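Local atomic coordinates of YqgE/AlgH family protein (Corynebacterium diphtheriae NCTC 13129, PDB entry 2GS5), a protein that is of unknown function but belongs to the UPF0301 (AlgH) family and folds around a mixed beta sheet. Residues Arg12-Ala16 / Phe156-Ala160; Pro15-Leu21 / Val36-His42; Ala33-Ile37 / Val173-Val177; Val89-Ala95 / Arg112-Leu118. All blocks are in the same frame, centred on the assembly; numbering follows the deposited sequence.

Contact 1 (Arg12-Ala16 / Phe156-Ala160)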
loop_
_atom_site.group_PDB
_atom_site.type_symbol
_atom_site.label_atom_id
_atom_site.label_comp_id
_atom_site.label_asym_id
_atom_site.label_seq_id
_atom_site.Cartn_x
_atom_site.Cartn_y
_atom_site.Cartn_z
ATOM N N ARG A 12 19.300 -3.418 3.881
ATOM C CA ARG A 12 17.852 -3.299 3.987
ATOM C C ARG A 12 17.422 -1.892 3.624
ATOM O O ARG A 12 18.124 -0.924 3.935
ATOM C CB ARG A 12 17.396 -3.582 5.418
ATOM C CG ARG A 12 17.593 -5.005 5.909
ATOM C CD ARG A 12 16.961 -5.169 7.279
ATOM N NE ARG A 12 17.081 -6.520 7.829
ATOM C CZ ARG A 12 18.185 -7.019 8.378
ATOM N NH1 ARG A 12 18.174 -8.263 8.853
ATOM N NH2 ARG A 12 19.304 -6.302 8.452
ATOM N N ASN A 13 16.262 -1.781 2.975
ATOM C CA ASN A 13 15.611 -0.491 2.789
ATOM C C ASN A 13 14.916 -0.123 4.092
ATOM O O ASN A 13 14.274 -0.962 4.720
ATOM C CB ASN A 13 14.578 -0.549 1.664
ATOM C CG ASN A 13 15.173 -0.944 0.321
ATOM O OD1 ASN A 13 14.612 -1.776 -0.404
ATOM N ND2 ASN A 13 16.312 -0.349 -0.019
ATOM N N GLU A 14 15.029 1.134 4.507
ATOM C CA GLU A 14 14.404 1.560 5.756
ATOM C C GLU A 14 12.924 1.863 5.552
ATOM O O GLU A 14 12.552 2.477 4.559
ATOM C CB GLU A 14 15.120 2.777 6.332
ATOM C CG GLU A 14 16.426 2.421 7.016
ATOM C CD GLU A 14 16.224 1.482 8.193
ATOM O OE1 GLU A 14 15.466 1.850 9.127
ATOM O OE2 GLU A 14 16.813 0.376 8.177
ATOM N N PRO A 15 12.078 1.414 6.490
ATOM C CA PRO A 15 10.668 1.779 6.405
ATOM C C PRO A 15 10.466 3.281 6.375
ATOM O O PRO A 15 11.125 4.015 7.110
ATOM C CB PRO A 15 10.075 1.201 7.688
ATOM C CG PRO A 15 10.993 0.119 8.076
ATOM C CD PRO A 15 12.341 0.553 7.655
ATOM N N ALA A 16 9.540 3.711 5.534
ATOM C CA ALA A 16 9.206 5.118 5.381
ATOM C C ALA A 16 7.917 5.186 4.568
ATOM O O ALA A 16 7.560 4.227 3.877
ATOM C CB ALA A 16 10.329 5.855 4.662
ATOM N N PHE A 156 9.766 -7.802 3.973
ATOM C CA PHE A 156 10.813 -7.223 3.149
ATOM C C PHE A 156 10.339 -5.833 2.736
ATOM O O PHE A 156 9.242 -5.673 2.203
ATOM C CB PHE A 156 11.099 -8.095 1.924
ATOM C CG PHE A 156 12.233 -7.595 1.071
ATOM C CD1 PHE A 156 13.542 -7.942 1.354
ATOM C CD2 PHE A 156 11.985 -6.771 -0.016
ATOM C CE1 PHE A 156 14.591 -7.487 0.559
ATOM C CE2 PHE A 156 13.016 -6.312 -0.795
ATOM C CZ PHE A 156 14.313 -6.657 -0.518
ATOM N N VAL A 157 11.169 -4.834 3.009
ATOM C CA VAL A 157 10.836 -3.443 2.734
ATOM C C VAL A 157 11.296 -3.092 1.332
ATOM O O VAL A 157 12.472 -3.262 1.011
ATOM C CB VAL A 157 11.482 -2.515 3.758
ATOM C CG1 VAL A 157 11.098 -1.056 3.522
ATOM C CG2 VAL A 157 11.073 -2.936 5.133
ATOM N N ALA A 158 10.370 -2.631 0.497
ATOM C CA ALA A 158 10.666 -2.295 -0.903
ATOM C C ALA A 158 9.931 -1.037 -1.329
ATOM O O ALA A 158 8.879 -0.719 -0.790
ATOM C CB ALA A 158 10.261 -3.439 -1.820
ATOM N N PRO A 159 10.495 -0.306 -2.297
ATOM C CA PRO A 159 9.732 0.836 -2.806
ATOM C C PRO A 159 8.431 0.417 -3.496
ATOM O O PRO A 159 8.410 -0.552 -4.254
ATOM C CB PRO A 159 10.685 1.512 -3.790
ATOM C CG PRO A 159 11.804 0.575 -3.997
ATOM C CD PRO A 159 11.815 -0.446 -2.925
ATOM N N ALA A 160 7.347 1.133 -3.195
ATOM C CA ALA A 160 6.077 0.940 -3.888
ATOM C C ALA A 160 6.135 1.640 -5.237
ATOM O O ALA A 160 6.845 2.644 -5.386
ATOM C CB ALA A 160 4.919 1.493 -3.055
HETATM O O HOH W 1 14.776 -4.154 2.219
#

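Contact 2 (Pro15-Leu21 / Val36-His42)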
loop_
_atom_site.group_PDB
_atom_site.type_symbol
_atom_site.label_atom_id
_atom_site.label_comp_id
_atom_site.label_asym_id
_atom_site.label_seq_id
_atom_site.Cartn_x
_atom_site.Cartn_y
_atom_site.Cartn_z
ATOM N N PRO A 15 12.078 1.414 6.490
ATOM C CA PRO A 15 10.668 1.779 6.405
ATOM C C PRO A 15 10.466 3.281 6.375
ATOM O O PRO A 15 11.125 4.015 7.110
ATOM C CB PRO A 15 10.075 1.201 7.688
ATOM C CG PRO A 15 10.993 0.119 8.076
ATOM C CD PRO A 15 12.341 0.553 7.655
ATOM N N ALA A 16 9.540 3.711 5.534
ATOM C CA ALA A 16 9.206 5.118 5.381
ATOM C C ALA A 16 7.917 5.186 4.568
ATOM O O ALA A 16 7.560 4.227 3.877
ATOM C CB ALA A 16 10.329 5.855 4.662
ATOM N N PRO A 17 7.206 6.321 4.633
ATOM C CA PRO A 17 6.034 6.428 3.787
ATOM C C PRO A 17 6.388 6.182 2.326
ATOM O O PRO A 17 7.435 6.651 1.854
ATOM C CB PRO A 17 5.569 7.870 4.009
ATOM C CG PRO A 17 6.078 8.211 5.373
ATOM C CD PRO A 17 7.418 7.535 5.440
ATOM N N GLY A 18 5.544 5.421 1.637
ATOM C CA GLY A 18 5.781 5.120 0.233
ATOM C C GLY A 18 6.533 3.818 0.001
ATOM O O GLY A 18 6.652 3.377 -1.141
HETATM N N MSE A 19 7.052 3.213 1.069
HETATM C CA MSE A 19 7.574 1.851 1.017
HETATM C C MSE A 19 6.450 0.879 1.232
HETATM O O MSE A 19 5.470 1.209 1.881
HETATM C CB MSE A 19 8.615 1.615 2.113
HETATM C CG MSE A 19 9.853 2.465 1.976
HETATM SE SE MSE A 19 10.973 1.973 0.438
HETATM C CE MSE A 19 11.635 0.261 1.033
ATOM N N VAL A 20 6.606 -0.320 0.681
ATOM C CA VAL A 20 5.726 -1.442 1.002
ATOM C C VAL A 20 6.458 -2.470 1.856
ATOM O O VAL A 20 7.664 -2.663 1.731
ATOM C CB VAL A 20 5.142 -2.136 -0.238
ATOM C CG1 VAL A 20 4.060 -1.254 -0.863
ATOM C CG2 VAL A 20 6.215 -2.460 -1.256
ATOM N N LEU A 21 5.696 -3.082 2.753
ATOM C CA LEU A 21 6.122 -4.202 3.566
ATOM C C LEU A 21 5.576 -5.443 2.888
ATOM O O LEU A 21 4.357 -5.628 2.813
ATOM C CB LEU A 21 5.555 -4.094 4.976
ATOM C CG LEU A 21 5.915 -2.829 5.751
ATOM C CD1 LEU A 21 5.107 -2.698 7.048
ATOM C CD2 LEU A 21 7.411 -2.804 6.021
ATOM N N VAL A 36 0.863 -6.905 1.048
ATOM C CA VAL A 36 1.809 -5.895 0.593
ATOM C C VAL A 36 1.328 -4.593 1.197
ATOM O O VAL A 36 0.383 -3.982 0.688
ATOM C CB VAL A 36 1.833 -5.770 -0.940
ATOM C CG1 VAL A 36 2.775 -4.657 -1.386
ATOM C CG2 VAL A 36 2.214 -7.110 -1.576
ATOM N N ILE A 37 1.952 -4.189 2.301
ATOM C CA ILE A 37 1.399 -3.095 3.093
ATOM C C ILE A 37 2.129 -1.799 2.802
ATOM O O ILE A 37 3.294 -1.652 3.130
ATOM C CB ILE A 37 1.416 -3.424 4.594
ATOM C CG1 ILE A 37 0.564 -4.683 4.841
ATOM C CG2 ILE A 37 0.863 -2.236 5.416
ATOM C CD1 ILE A 37 0.660 -5.228 6.211
ATOM N N LEU A 38 1.422 -0.872 2.161
ATOM C CA LEU A 38 1.952 0.458 1.880
ATOM C C LEU A 38 1.972 1.285 3.153
ATOM O O LEU A 38 0.931 1.511 3.768
ATOM C CB LEU A 38 1.082 1.158 0.843
ATOM C CG LEU A 38 1.438 2.594 0.481
ATOM C CD1 LEU A 38 2.777 2.662 -0.222
ATOM C CD2 LEU A 38 0.341 3.213 -0.380
ATOM N N ILE A 39 3.159 1.740 3.538
ATOM C CA ILE A 39 3.308 2.611 4.701
ATOM C C ILE A 39 2.798 4.003 4.342
ATOM O O ILE A 39 3.268 4.619 3.378
ATOM C CB ILE A 39 4.776 2.668 5.191
ATOM C CG1 ILE A 39 5.229 1.271 5.625
ATOM C CG2 ILE A 39 4.944 3.697 6.319
ATOM C CD1 ILE A 39 6.709 1.173 5.920
ATOM N N ILE A 40 1.805 4.474 5.099
ATOM C CA ILE A 40 1.180 5.784 4.845
ATOM C C ILE A 40 1.511 6.825 5.916
ATOM O O ILE A 40 1.238 8.020 5.737
ATOM C CB ILE A 40 -0.362 5.643 4.702
ATOM C CG1 ILE A 40 -1.011 5.128 5.997
ATOM C CG2 ILE A 40 -0.695 4.726 3.525
ATOM C CD1 ILE A 40 -2.521 4.976 5.892
ATOM N N GLU A 41 2.069 6.378 7.029
ATOM C CA GLU A 41 2.494 7.272 8.107
ATOM C C GLU A 41 3.517 6.535 8.955
ATOM O O GLU A 41 3.304 5.393 9.339
ATOM C CB GLU A 41 1.298 7.686 8.960
ATOM C CG GLU A 41 1.640 8.478 10.214
ATOM C CD GLU A 41 1.847 9.966 9.976
ATOM O OE1 GLU A 41 1.667 10.448 8.834
ATOM O OE2 GLU A 41 2.194 10.644 10.950
ATOM N N HIS A 42 4.617 7.200 9.271
ATOM C CA HIS A 42 5.669 6.584 10.048
ATOM C C HIS A 42 6.234 7.651 10.953
ATOM O O HIS A 42 6.906 8.585 10.496
ATOM C CB HIS A 42 6.730 5.998 9.118
ATOM C CG HIS A 42 7.855 5.324 9.826
ATOM N ND1 HIS A 42 7.672 4.261 10.688
ATOM C CD2 HIS A 42 9.189 5.563 9.803
ATOM C CE1 HIS A 42 8.844 3.869 11.154
ATOM N NE2 HIS A 42 9.779 4.650 10.639
HETATM O O HOH W 2 12.680 4.082 9.304
#

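Contact 3 (Ala33-Ile37 / Val173-Val177)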
loop_
_atom_site.group_PDB
_atom_site.type_symbol
_atom_site.label_atom_id
_atom_site.label_comp_id
_atom_site.label_asym_id
_atom_site.label_seq_id
_atom_site.Cartn_x
_atom_site.Cartn_y
_atom_site.Cartn_z
ATOM N N ALA A 33 -1.375 -12.726 5.585
ATOM C CA ALA A 33 -0.728 -13.628 4.648
ATOM C C ALA A 33 -0.680 -12.993 3.259
ATOM O O ALA A 33 -1.687 -12.463 2.762
ATOM C CB ALA A 33 -1.444 -14.973 4.596
ATOM N N ARG A 34 0.507 -13.041 2.657
ATOM C CA ARG A 34 0.733 -12.535 1.306
ATOM C C ARG A 34 0.260 -11.095 1.125
ATOM O O ARG A 34 -0.195 -10.707 0.057
ATOM C CB ARG A 34 0.088 -13.471 0.278
ATOM C CG ARG A 34 0.588 -14.928 0.385
ATOM C CD ARG A 34 2.112 -15.072 0.225
ATOM N NE ARG A 34 2.607 -16.367 0.699
ATOM C CZ ARG A 34 2.893 -17.408 -0.076
ATOM N NH1 ARG A 34 3.349 -18.525 0.475
ATOM N NH2 ARG A 34 2.738 -17.345 -1.392
ATOM N N SER A 35 0.399 -10.306 2.184
ATOM C CA SER A 35 0.067 -8.895 2.118
ATOM C C SER A 35 1.223 -8.077 1.561
ATOM O O SER A 35 2.392 -8.489 1.576
ATOM C CB SER A 35 -0.347 -8.372 3.496
ATOM O OG SER A 35 0.657 -8.554 4.474
ATOM N N VAL A 36 0.863 -6.905 1.048
ATOM C CA VAL A 36 1.809 -5.895 0.593
ATOM C C VAL A 36 1.328 -4.593 1.197
ATOM O O VAL A 36 0.383 -3.982 0.688
ATOM C CB VAL A 36 1.833 -5.770 -0.940
ATOM C CG1 VAL A 36 2.775 -4.657 -1.386
ATOM C CG2 VAL A 36 2.214 -7.110 -1.576
ATOM N N ILE A 37 1.952 -4.189 2.301
ATOM C CA ILE A 37 1.399 -3.095 3.093
ATOM C C ILE A 37 2.129 -1.799 2.802
ATOM O O ILE A 37 3.294 -1.652 3.130
ATOM C CB ILE A 37 1.416 -3.424 4.594
ATOM C CG1 ILE A 37 0.564 -4.683 4.841
ATOM C CG2 ILE A 37 0.863 -2.236 5.416
ATOM C CD1 ILE A 37 0.660 -5.228 6.211
ATOM N N VAL A 173 -0.831 -9.068 -6.482
ATOM C CA VAL A 173 -0.034 -7.903 -6.110
ATOM C C VAL A 173 1.253 -8.335 -5.406
ATOM O O VAL A 173 2.347 -7.827 -5.707
ATOM C CB VAL A 173 -0.824 -6.916 -5.234
ATOM C CG1 VAL A 173 0.086 -5.805 -4.739
ATOM C CG2 VAL A 173 -1.994 -6.340 -6.009
ATOM N N TRP A 174 1.119 -9.295 -4.493
ATOM C CA TRP A 174 2.270 -9.836 -3.769
ATOM C C TRP A 174 3.290 -10.459 -4.731
ATOM O O TRP A 174 4.478 -10.155 -4.666
ATOM C CB TRP A 174 1.798 -10.848 -2.723
ATOM C CG TRP A 174 2.880 -11.398 -1.862
ATOM C CD1 TRP A 174 3.324 -10.889 -0.674
ATOM C CD2 TRP A 174 3.635 -12.588 -2.095
ATOM N NE1 TRP A 174 4.324 -11.679 -0.163
ATOM C CE2 TRP A 174 4.539 -12.730 -1.016
ATOM C CE3 TRP A 174 3.645 -13.552 -3.117
ATOM C CZ2 TRP A 174 5.445 -13.788 -0.931
ATOM C CZ3 TRP A 174 4.547 -14.603 -3.028
ATOM C CH2 TRP A 174 5.432 -14.716 -1.942
ATOM N N GLY A 175 2.814 -11.295 -5.647
ATOM C CA GLY A 175 3.682 -11.882 -6.658
ATOM C C GLY A 175 4.401 -10.858 -7.523
ATOM O O GLY A 175 5.601 -10.991 -7.782
ATOM N N ASP A 176 3.674 -9.834 -7.967
ATOM C CA ASP A 176 4.259 -8.812 -8.824
ATOM C C ASP A 176 5.345 -8.033 -8.082
ATOM O O ASP A 176 6.402 -7.747 -8.632
ATOM C CB ASP A 176 3.191 -7.836 -9.331
ATOM C CG ASP A 176 2.232 -8.464 -10.334
ATOM O OD1 ASP A 176 2.371 -9.659 -10.667
ATOM O OD2 ASP A 176 1.326 -7.737 -10.803
ATOM N N VAL A 177 5.105 -7.713 -6.815
ATOM C CA VAL A 177 6.116 -6.974 -6.046
ATOM C C VAL A 177 7.353 -7.848 -5.824
ATOM O O VAL A 177 8.474 -7.369 -5.952
ATOM C CB VAL A 177 5.576 -6.445 -4.698
ATOM C CG1 VAL A 177 6.690 -5.762 -3.915
ATOM C CG2 VAL A 177 4.414 -5.484 -4.943
#

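Contact 4 (Val89-Ala95 / Arg112-Leu118)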
loop_
_atom_site.group_PDB
_atom_site.type_symbol
_atom_site.label_atom_id
_atom_site.label_comp_id
_atom_site.label_asym_id
_atom_site.label_seq_id
_atom_site.Cartn_x
_atom_site.Cartn_y
_atom_site.Cartn_z
ATOM N N VAL A 89 -9.404 5.183 3.676
ATOM C CA VAL A 89 -8.215 5.938 3.252
ATOM C C VAL A 89 -8.213 5.957 1.723
ATOM O O VAL A 89 -8.500 4.944 1.102
ATOM C CB VAL A 89 -6.883 5.205 3.705
ATOM C CG1 VAL A 89 -5.627 5.828 3.053
ATOM C CG2 VAL A 89 -6.754 5.198 5.197
ATOM N N GLY A 90 -7.865 7.089 1.117
ATOM C CA GLY A 90 -7.624 7.144 -0.336
ATOM C C GLY A 90 -6.139 7.284 -0.613
ATOM O O GLY A 90 -5.484 8.160 -0.041
ATOM N N VAL A 91 -5.614 6.423 -1.483
ATOM C CA VAL A 91 -4.249 6.546 -1.969
ATOM C C VAL A 91 -4.310 6.841 -3.470
ATOM O O VAL A 91 -4.941 6.102 -4.230
ATOM C CB VAL A 91 -3.422 5.275 -1.717
ATOM C CG1 VAL A 91 -1.994 5.482 -2.195
ATOM C CG2 VAL A 91 -3.408 4.928 -0.226
ATOM N N GLY A 92 -3.666 7.923 -3.888
ATOM C CA GLY A 92 -3.646 8.325 -5.282
ATOM C C GLY A 92 -2.260 8.297 -5.885
ATOM O O GLY A 92 -1.252 8.204 -5.180
ATOM N N VAL A 93 -2.242 8.374 -7.211
ATOM C CA VAL A 93 -1.043 8.581 -8.000
ATOM C C VAL A 93 -1.191 9.964 -8.640
ATOM O O VAL A 93 -2.163 10.213 -9.348
ATOM C CB VAL A 93 -0.903 7.494 -9.088
ATOM C CG1 VAL A 93 0.330 7.739 -9.976
ATOM C CG2 VAL A 93 -0.891 6.079 -8.451
ATOM N N THR A 94 -0.269 10.880 -8.353
ATOM C CA THR A 94 -0.399 12.243 -8.876
ATOM C C THR A 94 -0.282 12.266 -10.399
ATOM O O THR A 94 0.491 11.508 -10.989
ATOM C CB THR A 94 0.651 13.209 -8.278
ATOM O OG1 THR A 94 1.965 12.744 -8.586
ATOM C CG2 THR A 94 0.495 13.333 -6.759
ATOM N N ALA A 95 -1.076 13.141 -11.009
ATOM C CA ALA A 95 -1.050 13.363 -12.441
ATOM C C ALA A 95 0.150 14.199 -12.846
ATOM O O ALA A 95 0.784 14.862 -12.026
ATOM C CB ALA A 95 -2.338 14.063 -12.881
ATOM N N ARG A 112 5.216 9.683 -6.690
ATOM C CA ARG A 112 3.888 10.152 -7.111
ATOM C C ARG A 112 2.753 9.661 -6.216
ATOM O O ARG A 112 1.589 9.983 -6.446
ATOM C CB ARG A 112 3.609 9.751 -8.559
ATOM C CG ARG A 112 4.437 10.499 -9.567
ATOM C CD ARG A 112 3.953 10.272 -10.984
ATOM N NE ARG A 112 4.604 11.209 -11.898
ATOM C CZ ARG A 112 4.217 12.471 -12.094
ATOM N NH1 ARG A 112 3.162 12.967 -11.476
ATOM N NH2 ARG A 112 4.893 13.254 -12.918
ATOM N N LEU A 113 3.079 8.893 -5.183
ATOM C CA LEU A 113 2.048 8.348 -4.320
ATOM C C LEU A 113 1.641 9.387 -3.299
ATOM O O LEU A 113 2.493 10.018 -2.682
ATOM C CB LEU A 113 2.547 7.086 -3.620
ATOM C CG LEU A 113 2.960 5.960 -4.558
ATOM C CD1 LEU A 113 3.432 4.751 -3.754
ATOM C CD2 LEU A 113 1.827 5.575 -5.491
ATOM N N VAL A 114 0.334 9.552 -3.123
ATOM C CA VAL A 114 -0.214 10.515 -2.190
ATOM C C VAL A 114 -1.382 9.922 -1.421
ATOM O O VAL A 114 -2.053 9.018 -1.900
ATOM C CB VAL A 114 -0.744 11.785 -2.919
ATOM C CG1 VAL A 114 0.404 12.623 -3.445
ATOM C CG2 VAL A 114 -1.732 11.408 -4.037
HETATM N N MSE A 115 -1.598 10.421 -0.210
HETATM C CA MSE A 115 -2.861 10.190 0.486
HETATM C C MSE A 115 -3.821 11.320 0.098
HETATM O O MSE A 115 -3.470 12.496 0.196
HETATM C CB MSE A 115 -2.643 10.129 2.008
HETATM C CG MSE A 115 -2.358 8.739 2.592
HETATM SE SE MSE A 115 -2.723 8.891 4.494
HETATM C CE MSE A 115 -1.623 10.451 4.933
ATOM N N VAL A 116 -5.024 10.958 -0.350
ATOM C CA VAL A 116 -6.025 11.926 -0.791
ATOM C C VAL A 116 -6.967 12.202 0.364
ATOM O O VAL A 116 -7.515 11.273 0.957
ATOM C CB VAL A 116 -6.848 11.382 -1.977
ATOM C CG1 VAL A 116 -7.885 12.401 -2.435
ATOM C CG2 VAL A 116 -5.928 10.990 -3.134
ATOM N N ASN A 117 -7.137 13.474 0.700
ATOM C CA ASN A 117 -8.096 13.855 1.708
ATOM C C ASN A 117 -9.499 13.685 1.153
ATOM O O ASN A 117 -9.893 14.400 0.233
ATOM C CB ASN A 117 -7.866 15.304 2.140
ATOM C CG ASN A 117 -8.646 15.672 3.369
ATOM O OD1 ASN A 117 -9.840 15.373 3.486
ATOM N ND2 ASN A 117 -7.976 16.340 4.307
ATOM N N LEU A 118 -10.255 12.730 1.703
ATOM C CA LEU A 118 -11.574 12.396 1.146
ATOM C C LEU A 118 -12.650 13.428 1.485
ATOM O O LEU A 118 -13.790 13.303 1.050
ATOM C CB LEU A 118 -12.006 10.987 1.563
ATOM C CG LEU A 118 -11.113 9.865 1.028
ATOM C CD1 LEU A 118 -11.580 8.485 1.512
ATOM C CD2 LEU A 118 -11.002 9.900 -0.493
HETATM O O HOH W 3 -7.558 9.480 2.902
#

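Contact 1 (Arg12-Ala16 / Phe156-Ala160)
N13, E14 and P15 lie across V157 in a loop-on-strand contact: the irregular chain ahead of strand 19-23 covers one face of strand 155-159. The evidence is concentrated at V157, whose side chain projects toward the loop and loses more surface here than any other residue of the two segments. Its two methyls divide the work. CG1 stands anti to the backbone N (chi1 -178°) and reaches the loop backbone, 3.4 Å from N13 O and 4.0 Å from E14 O. CG2, on the other branch, meets the ring of P15 at 4.2 Å from P15 CG. N13 comes over the same valine with its CB, which is 4.0 Å from V157 CG1.

Polar groups are joined through water 1. It accepts from N13 N at 2.9 Å and donates to V157 O at 2.8 Å, and it sits above one face of the F156 ring, offset toward the rim. I150 of helix 145-151 touches both P15 and V157 and adds to their apolar surroundings. Methyl contacts and a water bridge thus contribute to holding the loop on the strand, the shared water linking the backbone N-H of N13 to the carbonyl of V157.

Contact 2 (Pro15-Leu21 / Val36-His42)
I39 is gripped from the backbone of P15-L21, and the fit around it contrasts with the solvent side at H42. Strands 19-23 and 36-42 run antiparallel, with V20 opposite L38 as a non-hydrogen-bonded pair and L21 opposite I37 as a hydrogen-bonded one. L21 and I37 exchange both N-H...O bonds, each 2.8 Å between N of one residue and O of the other. Further along, I39 N donates to M19 O while I39 O accepts from G18 N, 3.0 Å away, so consecutive residues serve one partner. This pattern, with G18 at the third position of the type II turn A16-M19, fits a G1 beta bulge.

Packing is close on both faces. V36 CG1 lies 3.6 Å from V20 CB. On the L21 face, I39 CG1 is anti to its carbonyl carbon (chi1 -62°), and its terminal CD1 meets P15 CB at 3.8 Å and L21 CD2 at 4.0 Å, the L21 and I39 side chains meeting nearly at right angles.

The far end is looser: H42 CB merely touches P17 CD at 4.0 Å. Water 2 lies between P15 O, to which it donates at 2.7 Å, and H42 NE2, while H42 ND1 bonds T47 OG1. On the P15 side of the turn, opposite H42, main-chain pairing thus gives way to water and a histidine held from strand 47-51.

Contact 3 (Ala33-Ile37 / Val173-Val177)
V173, at the start of helix 173-179, meets V36 through one methyl each, CG1 of V173 lying 4.0 Å from CG2 of V36. W174 follows and carries most of the contact. V36 CG2 presses against its backbone, 3.5 Å from W174 CA. W174 CB lies 3.4 Å from R34 O, and the indole extends toward the loop ahead of strand 36-42. S35 O approaches the ring at the edge and in plane, 3.4 Å from W174 CD1, while R34 covers a face.

R34 has a left-handed backbone conformation and a chain bent at chi2 (-58°), which lays its methylene part over the indole. CD is centred above the six-membered ring, 3.6 Å from the centroid and 11° off the normal, a CH-pi contact. The guanidinium continues the overlap as a cation-pi pair, with CZ 4.5 Å from the same centroid and the guanidinium plane turned 30° from the ring.

One turn on, V177 N bonds V173 O, and V177 CG2 meets V36 CG1 at 4.0 Å; the two methyls of V36 thus address successive turns of the helix. Partners elsewhere fix the polar ends: W174 NE1 donates to A23 O and R34 NH1 to P25 O. The helix is consequently seated on the sheet by buried valines and by a buried indole covered on one face by the exposed R34, where dispersion and charge-quadrupole attraction probably add together.

Contact 4 (Val89-Ala95 / Arg112-Leu118)
G92 and V114 form a hydrogen-bonded antiparallel pair at the middle of two strands whose short axes approach to 4.4 Å, with 143° between their N-to-C directions. G92 N donates to V114 O at 2.8 Å and V114 N returns a bond to G92 O at 2.9 Å. V91 with M115 and V93 with L113 are the non-hydrogen-bonded pairs beside it. The ladder runs on at one end through T94 N to R112 O and at the other through V116 N, which lies above the carbonyl plane of G90, to G90 O. There water 3 bridges the strands, accepting from G90 N at 3.0 Å and donating to V116 O at 2.6 Å.

At G92 the diagonally placed V116 brings CG2 to 3.9 Å from G92 N, and V114 CG2 packs on the carbonyl. On the other face V93 and L113 lie side by side, pointing the same way. T94 has OG1 between its backbone N and carbonyl carbon (chi1 60°), which turns CG2 onto V114 CG1, a tight 3.4 Å.

OG1 in turn faces R112, whose extended chain crosses T94 at about a right angle. R112 NH1 makes three weak bonds, each 3.1 Å long, to T94 O, T94 OG1 and A95 O. Nearly straight N-H...O bonds (161-166°) thus hold the strands and the R112 backbone, whereas the R112 side chain adds weak, bent ones sharing NH1.

In the fold
All four contacts reach the same mixed sheet. Contacts 1 and 2, with centres 7 Å apart, share P15 and A16; strands 155-159 and 36-42, one from each, flank strand 19-23, and A158 O and V20 N, at 2.7 Å, make a probable hydrogen bond. Contact 3 continues from contact 2 through V36 and I37, and V177 CG1 touches V20 CG2 at 4.3 Å. Contact 4 is more distant, yet it packs on contact 2 through L38 CD2 and V91 CG1 (3.7 Å) and on contact 1 through A160 CB and L113 CD1 (3.6 Å). Contacts 3 and 4 lie on opposite sides of the chain's centre, their centres about 20 Å apart. No active site is known.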